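Local coordinates for PUM-HD domain-containing protein (Caenorhabditis elegans, PDB 7CGF) that probably recognises sequence elements in the 3' untranslated regions of target mRNAs through its Pumilio homology domain, captured here bound to RNA, at residues R101-I106 against E132-K137; K315-V320 against E327-V332. The protein carries 2 engineered substitutions. One frame throughout, in Å; residues are numbered along the deposited sequence.

Contact 1: R101-I106 against E132-K137; sequences RLVDAI and EPLQIK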
loop_
_atom_site.group_PDB
_atom_site.type_symbol
_atom_site.label_atom_id
_atom_site.label_comp_id
_atom_site.label_asym_id
_atom_site.label_seq_id
_atom_site.Cartn_x
_atom_site.Cartn_y
_atom_site.Cartn_z
ATOM N N ARG A 101 6.317 28.619 -3.296
ATOM C CA ARG A 101 7.424 29.090 -2.474
ATOM C C ARG A 101 7.879 28.020 -1.495
ATOM O O ARG A 101 9.078 27.894 -1.219
ATOM C CB ARG A 101 7.036 30.359 -1.713
ATOM C CG ARG A 101 6.969 31.608 -2.573
ATOM C CD ARG A 101 6.510 32.802 -1.731
ATOM N NE ARG A 101 7.422 33.061 -0.616
ATOM C CZ ARG A 101 7.153 33.887 0.392
ATOM N NH1 ARG A 101 8.039 34.060 1.370
ATOM N NH2 ARG A 101 5.989 34.529 0.427
ATOM N N LEU A 102 6.938 27.231 -0.969
ATOM C CA LEU A 102 7.312 26.209 0.004
ATOM C C LEU A 102 8.025 25.039 -0.673
ATOM O O LEU A 102 8.993 24.502 -0.127
ATOM C CB LEU A 102 6.070 25.743 0.774
ATOM C CG LEU A 102 6.335 24.823 1.965
ATOM C CD1 LEU A 102 7.348 25.445 2.901
ATOM C CD2 LEU A 102 5.042 24.481 2.685
ATOM N N VAL A 103 7.567 24.632 -1.863
ATOM C CA VAL A 103 8.318 23.636 -2.628
ATOM C C VAL A 103 9.730 24.139 -2.918
ATOM O O VAL A 103 10.707 23.400 -2.762
ATOM C CB VAL A 103 7.573 23.261 -3.922
ATOM C CG1 VAL A 103 8.480 22.387 -4.809
ATOM C CG2 VAL A 103 6.289 22.522 -3.614
ATOM N N ASP A 104 9.869 25.421 -3.303
ATOM C CA ASP A 104 11.206 25.967 -3.551
ATOM C C ASP A 104 12.096 25.853 -2.322
ATOM O O ASP A 104 13.317 25.680 -2.448
ATOM C CB ASP A 104 11.130 27.443 -3.960
ATOM C CG ASP A 104 10.757 27.650 -5.417
ATOM O OD1 ASP A 104 11.009 26.766 -6.261
ATOM O OD2 ASP A 104 10.221 28.741 -5.720
ATOM N N ALA A 105 11.512 25.991 -1.130
ATOM C CA ALA A 105 12.280 25.984 0.104
ATOM C C ALA A 105 12.792 24.604 0.470
ATOM O O ALA A 105 13.776 24.499 1.211
ATOM C CB ALA A 105 11.433 26.521 1.257
ATOM N N ILE A 106 12.149 23.547 -0.011
ATOM C CA ILE A 106 12.542 22.189 0.362
ATOM C C ILE A 106 13.099 21.395 -0.794
ATOM O O ILE A 106 13.586 20.280 -0.564
ATOM C CB ILE A 106 11.370 21.404 0.990
ATOM C CG1 ILE A 106 10.262 21.200 -0.051
ATOM C CG2 ILE A 106 10.882 22.097 2.270
ATOM C CD1 ILE A 106 9.125 20.263 0.391
ATOM N N GLU A 132 -0.222 19.669 -10.428
ATOM C CA GLU A 132 0.654 18.736 -11.132
ATOM C C GLU A 132 2.046 19.286 -11.438
ATOM O O GLU A 132 3.021 18.539 -11.249
ATOM C CB GLU A 132 -0.048 18.266 -12.408
ATOM C CG GLU A 132 0.674 17.161 -13.132
ATOM C CD GLU A 132 -0.102 16.725 -14.342
ATOM O OE1 GLU A 132 0.033 17.383 -15.403
ATOM O OE2 GLU A 132 -0.876 15.763 -14.208
ATOM N N PRO A 133 2.226 20.530 -11.912
ATOM C CA PRO A 133 3.593 21.039 -12.112
ATOM C C PRO A 133 4.473 20.979 -10.877
ATOM O O PRO A 133 5.673 20.717 -10.991
ATOM C CB PRO A 133 3.350 22.490 -12.557
ATOM C CG PRO A 133 2.046 22.421 -13.257
ATOM C CD PRO A 133 1.221 21.474 -12.447
ATOM N N LEU A 134 3.918 21.251 -9.697
ATOM C CA LEU A 134 4.717 21.150 -8.487
ATOM C C LEU A 134 4.969 19.694 -8.106
ATOM O O LEU A 134 6.045 19.367 -7.593
ATOM C CB LEU A 134 4.026 21.896 -7.345
ATOM C CG LEU A 134 3.945 23.413 -7.540
ATOM C CD1 LEU A 134 3.268 24.070 -6.358
ATOM C CD2 LEU A 134 5.338 23.983 -7.746
ATOM N N GLN A 135 3.996 18.813 -8.328
ATOM C CA GLN A 135 4.250 17.387 -8.121
ATOM C C GLN A 135 5.419 16.913 -8.974
ATOM O O GLN A 135 6.306 16.202 -8.494
ATOM C CB GLN A 135 3.008 16.570 -8.457
ATOM C CG GLN A 135 1.831 16.726 -7.527
ATOM C CD GLN A 135 0.622 15.972 -8.056
ATOM O OE1 GLN A 135 0.324 16.023 -9.255
ATOM N NE2 GLN A 135 -0.059 15.238 -7.181
ATOM N N ILE A 136 5.417 17.282 -10.256
ATOM C CA ILE A 136 6.485 16.863 -11.160
ATOM C C ILE A 136 7.832 17.382 -10.679
ATOM O O ILE A 136 8.858 16.696 -10.784
ATOM C CB ILE A 136 6.172 17.340 -12.592
ATOM C CG1 ILE A 136 4.942 16.624 -13.138
ATOM C CG2 ILE A 136 7.360 17.115 -13.502
ATOM C CD1 ILE A 136 4.433 17.216 -14.446
ATOM N N LYS A 137 7.854 18.604 -10.135
ATOM C CA LYS A 137 9.092 19.168 -9.617
ATOM C C LYS A 137 9.637 18.331 -8.464
ATOM O O LYS A 137 10.838 18.040 -8.407
ATOM C CB LYS A 137 8.847 20.620 -9.190
ATOM C CG LYS A 137 10.102 21.384 -8.829
ATOM C CD LYS A 137 9.833 22.875 -8.614
ATOM C CE LYS A 137 11.071 23.542 -8.032
ATOM N NZ LYS A 137 10.884 24.990 -7.750
#
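Val-103 and Asp-104 meet Leu-134 and Lys-137 in a thin contact, apolar at its centre and charged at its rim, between two nearly parallel helices, 99-106 and 132-142. These lie side by side in the superhelix of the Pumilio homology domain, with helices 110-113 and 119-129 between them in sequence. The axes of 101-106 and 132-137 lie 10.9 Å apart and run 2° from parallel, a spacing bridged by a few side-chain tips. Val-103 points toward the other helix and parts its two methyls between two partners. CG2 of Val-103 faces CD1 of Leu-134 at 4.4 Å, a loose touch, while its CG1 lies 4.1 Å from CD of Lys-137. Such alignment is consistent with a solenoid in which corresponding helices of neighbouring repeats stack in the same direction. The lysine chain leaves with CG anti to the backbone N (chi1 -171°) and stays extended to its end, sliding past Val-103 in the opposite direction. This carries its ammonium toward Asp-104, whose side chain it meets at about a right angle. The opposite charges are consistent with a salt bridge, but the modelled approach is too short, so its detailed geometry is doubtful. Val-103 also rests on Phe-91, in the loop before helix 99-106.

Contact 2: K315-V320 against E327-V332; sequences KMFDQV and ELILTV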
loop_
_atom_site.group_PDB
_atom_site.type_symbol
_atom_site.label_atom_id
_atom_site.label_comp_id
_atom_site.label_asym_id
_atom_site.label_seq_id
_atom_site.Cartn_x
_atom_site.Cartn_y
_atom_site.Cartn_z
ATOM N N LYS A 315 -13.275 -22.029 0.737
ATOM C CA LYS A 315 -13.499 -20.924 -0.189
ATOM C C LYS A 315 -14.124 -21.407 -1.498
ATOM O O LYS A 315 -14.971 -20.723 -2.077
ATOM C CB LYS A 315 -12.175 -20.205 -0.452
ATOM C CG LYS A 315 -12.281 -18.968 -1.341
ATOM C CD LYS A 315 -13.132 -17.861 -0.724
ATOM C CE LYS A 315 -12.524 -17.309 0.560
ATOM N NZ LYS A 315 -13.168 -16.019 0.916
ATOM N N MET A 316 -13.693 -22.566 -1.992
ATOM C CA MET A 316 -14.295 -23.146 -3.192
ATOM C C MET A 316 -15.794 -23.335 -3.016
ATOM O O MET A 316 -16.587 -22.856 -3.831
ATOM C CB MET A 316 -13.645 -24.485 -3.517
ATOM C CG MET A 316 -12.170 -24.422 -3.808
ATOM S SD MET A 316 -11.566 -26.072 -4.157
ATOM C CE MET A 316 -12.462 -26.341 -5.609
ATOM N N PHE A 317 -16.201 -24.030 -1.948
ATOM C CA PHE A 317 -17.626 -24.233 -1.698
ATOM C C PHE A 317 -18.372 -22.908 -1.641
ATOM O O PHE A 317 -19.489 -22.791 -2.153
ATOM C CB PHE A 317 -17.839 -25.007 -0.393
ATOM C CG PHE A 317 -17.760 -26.501 -0.541
ATOM C CD1 PHE A 317 -16.539 -27.156 -0.537
ATOM C CD2 PHE A 317 -18.921 -27.262 -0.650
ATOM C CE1 PHE A 317 -16.463 -28.548 -0.659
ATOM C CE2 PHE A 317 -18.854 -28.652 -0.775
ATOM C CZ PHE A 317 -17.632 -29.296 -0.778
ATOM N N ASP A 318 -17.763 -21.885 -1.036
ATOM C CA ASP A 318 -18.462 -20.618 -0.878
ATOM C C ASP A 318 -18.581 -19.832 -2.181
ATOM O O ASP A 318 -19.489 -19.003 -2.300
ATOM C CB ASP A 318 -17.762 -19.768 0.191
ATOM C CG ASP A 318 -17.766 -20.431 1.565
ATOM O OD1 ASP A 318 -18.579 -21.361 1.794
ATOM O OD2 ASP A 318 -16.957 -20.017 2.429
ATOM N N GLN A 319 -17.717 -20.086 -3.171
ATOM C CA GLN A 319 -17.608 -19.207 -4.332
ATOM C C GLN A 319 -18.094 -19.790 -5.652
ATOM O O GLN A 319 -18.279 -19.024 -6.602
ATOM C CB GLN A 319 -16.150 -18.757 -4.525
ATOM C CG GLN A 319 -15.582 -17.949 -3.366
ATOM C CD GLN A 319 -16.093 -16.520 -3.331
ATOM O OE1 GLN A 319 -16.338 -15.903 -4.374
ATOM N NE2 GLN A 319 -16.241 -15.980 -2.127
ATOM N N VAL A 320 -18.284 -21.096 -5.769
ATOM C CA VAL A 320 -18.537 -21.703 -7.064
ATOM C C VAL A 320 -20.040 -21.840 -7.280
ATOM O O VAL A 320 -20.845 -21.552 -6.399
ATOM C CB VAL A 320 -17.806 -23.057 -7.227
ATOM C CG1 VAL A 320 -16.294 -22.863 -7.041
ATOM C CG2 VAL A 320 -18.366 -24.110 -6.274
ATOM N N GLU A 327 -20.516 -31.193 -7.929
ATOM C CA GLU A 327 -19.401 -32.099 -8.187
ATOM C C GLU A 327 -18.506 -32.246 -6.957
ATOM O O GLU A 327 -18.010 -33.343 -6.668
ATOM C CB GLU A 327 -18.583 -31.612 -9.386
ATOM C CG GLU A 327 -17.407 -32.535 -9.727
ATOM C CD GLU A 327 -16.556 -32.039 -10.894
ATOM O OE1 GLU A 327 -15.681 -32.808 -11.363
ATOM O OE2 GLU A 327 -16.762 -30.887 -11.344
ATOM N N LEU A 328 -18.274 -31.148 -6.232
ATOM C CA LEU A 328 -17.465 -31.228 -5.016
ATOM C C LEU A 328 -18.123 -32.114 -3.966
ATOM O O LEU A 328 -17.446 -32.908 -3.300
ATOM C CB LEU A 328 -17.235 -29.833 -4.440
ATOM C CG LEU A 328 -16.286 -28.928 -5.220
ATOM C CD1 LEU A 328 -16.493 -27.510 -4.768
ATOM C CD2 LEU A 328 -14.851 -29.364 -4.983
ATOM N N ILE A 329 -19.437 -31.969 -3.788
ATOM C CA ILE A 329 -20.161 -32.778 -2.805
ATOM C C ILE A 329 -20.096 -34.255 -3.176
ATOM O O ILE A 329 -19.810 -35.118 -2.334
ATOM C CB ILE A 329 -21.616 -32.292 -2.685
ATOM C CG1 ILE A 329 -21.669 -30.925 -2.001
ATOM C CG2 ILE A 329 -22.474 -33.331 -1.950
ATOM C CD1 ILE A 329 -22.901 -30.107 -2.355
ATOM N N LEU A 330 -20.348 -34.570 -4.446
ATOM C CA LEU A 330 -20.320 -35.966 -4.867
ATOM C C LEU A 330 -18.927 -36.564 -4.720
ATOM O O LEU A 330 -18.790 -37.769 -4.485
ATOM C CB LEU A 330 -20.834 -36.083 -6.304
ATOM C CG LEU A 330 -22.307 -35.658 -6.433
ATOM C CD1 LEU A 330 -22.741 -35.470 -7.877
ATOM C CD2 LEU A 330 -23.227 -36.656 -5.724
ATOM N N THR A 331 -17.886 -35.733 -4.806
ATOM C CA THR A 331 -16.516 -36.208 -4.670
ATOM C C THR A 331 -16.114 -36.403 -3.210
ATOM O O THR A 331 -15.366 -37.334 -2.894
ATOM C CB THR A 331 -15.566 -35.216 -5.358
ATOM O OG1 THR A 331 -15.987 -35.026 -6.715
ATOM C CG2 THR A 331 -14.142 -35.725 -5.352
ATOM N N VAL A 332 -16.611 -35.558 -2.314
ATOM C CA VAL A 332 -16.148 -35.546 -0.931
ATOM C C VAL A 332 -16.957 -36.498 -0.052
ATOM O O VAL A 332 -16.392 -37.165 0.819
ATOM C CB VAL A 332 -16.193 -34.106 -0.382
ATOM C CG1 VAL A 332 -15.996 -34.104 1.131
ATOM C CG2 VAL A 332 -15.126 -33.243 -1.058
#
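The hydrophobic core of the last Pumilio repeat, predicted to span 294-331, is closed here by two consecutive helices, with Leu-328 set among Met-316, Phe-317 and Val-320. The segment axes are 11.4 Å apart at an angle of 142°, a splayed antiparallel pairing. Leu-328 points toward the other helix, and its CB and both methyls each touch the other segment. CB of Leu-328 sits 3.7 Å from CZ of Phe-317, at the far end of the ring, and its CD1 lies over one face, 4.2 Å above the plane and displaced toward the rim. CD1 of Leu-328 also meets CG2 of Val-320 tip to tip at 4.2 Å, so this methyl touches both the aromatic face and the valine. CD2 of Leu-328 takes CE of Met-316 at 3.9 Å; a bend at the thioether (chi3 65°) brings the CE methyl across the leucine at about a right angle. Ile-329 approaches the ring from its edge, its CG1 near the ring plane and 3.8 Å from CE2 of Phe-317. Within 327-332, OG1 of Thr-331 donates to O of Glu-327 at 2.6 Å, and the backbone N of Thr-331 reaches this oxygen from the opposite face of the carbonyl plane. Helices 279-290 and 299-304 cover Leu-328 through Cys-290 and Val-300, while Tyr-355 meets the Phe-317 ring and Phe-356 packs on Ile-329, both from helix 353-356.

Overall arrangement
Contact 1 closes before contact 2 opens along the chain, and the two lie on opposite sides of its centre, with their own centres 56 Å apart and nearest atoms separated by about 35 Å. They share no helix, yet both belong to the single all-helical Pumilio homology domain. Together they illustrate two relationships in a repeat solenoid: 101-106 and 132-137 are parallel helices stacked along the array, whereas 315-320 and 327-332 belong to successive helices, 309-319 and 322-332, that turn back on each other. The nearest atoms of the bound RNA are about 13 Å from contact 1 and 6 Å from contact 2, so contact 2 lies close to the RNA, whereas contact 1 is farther off, in the stacked scaffold.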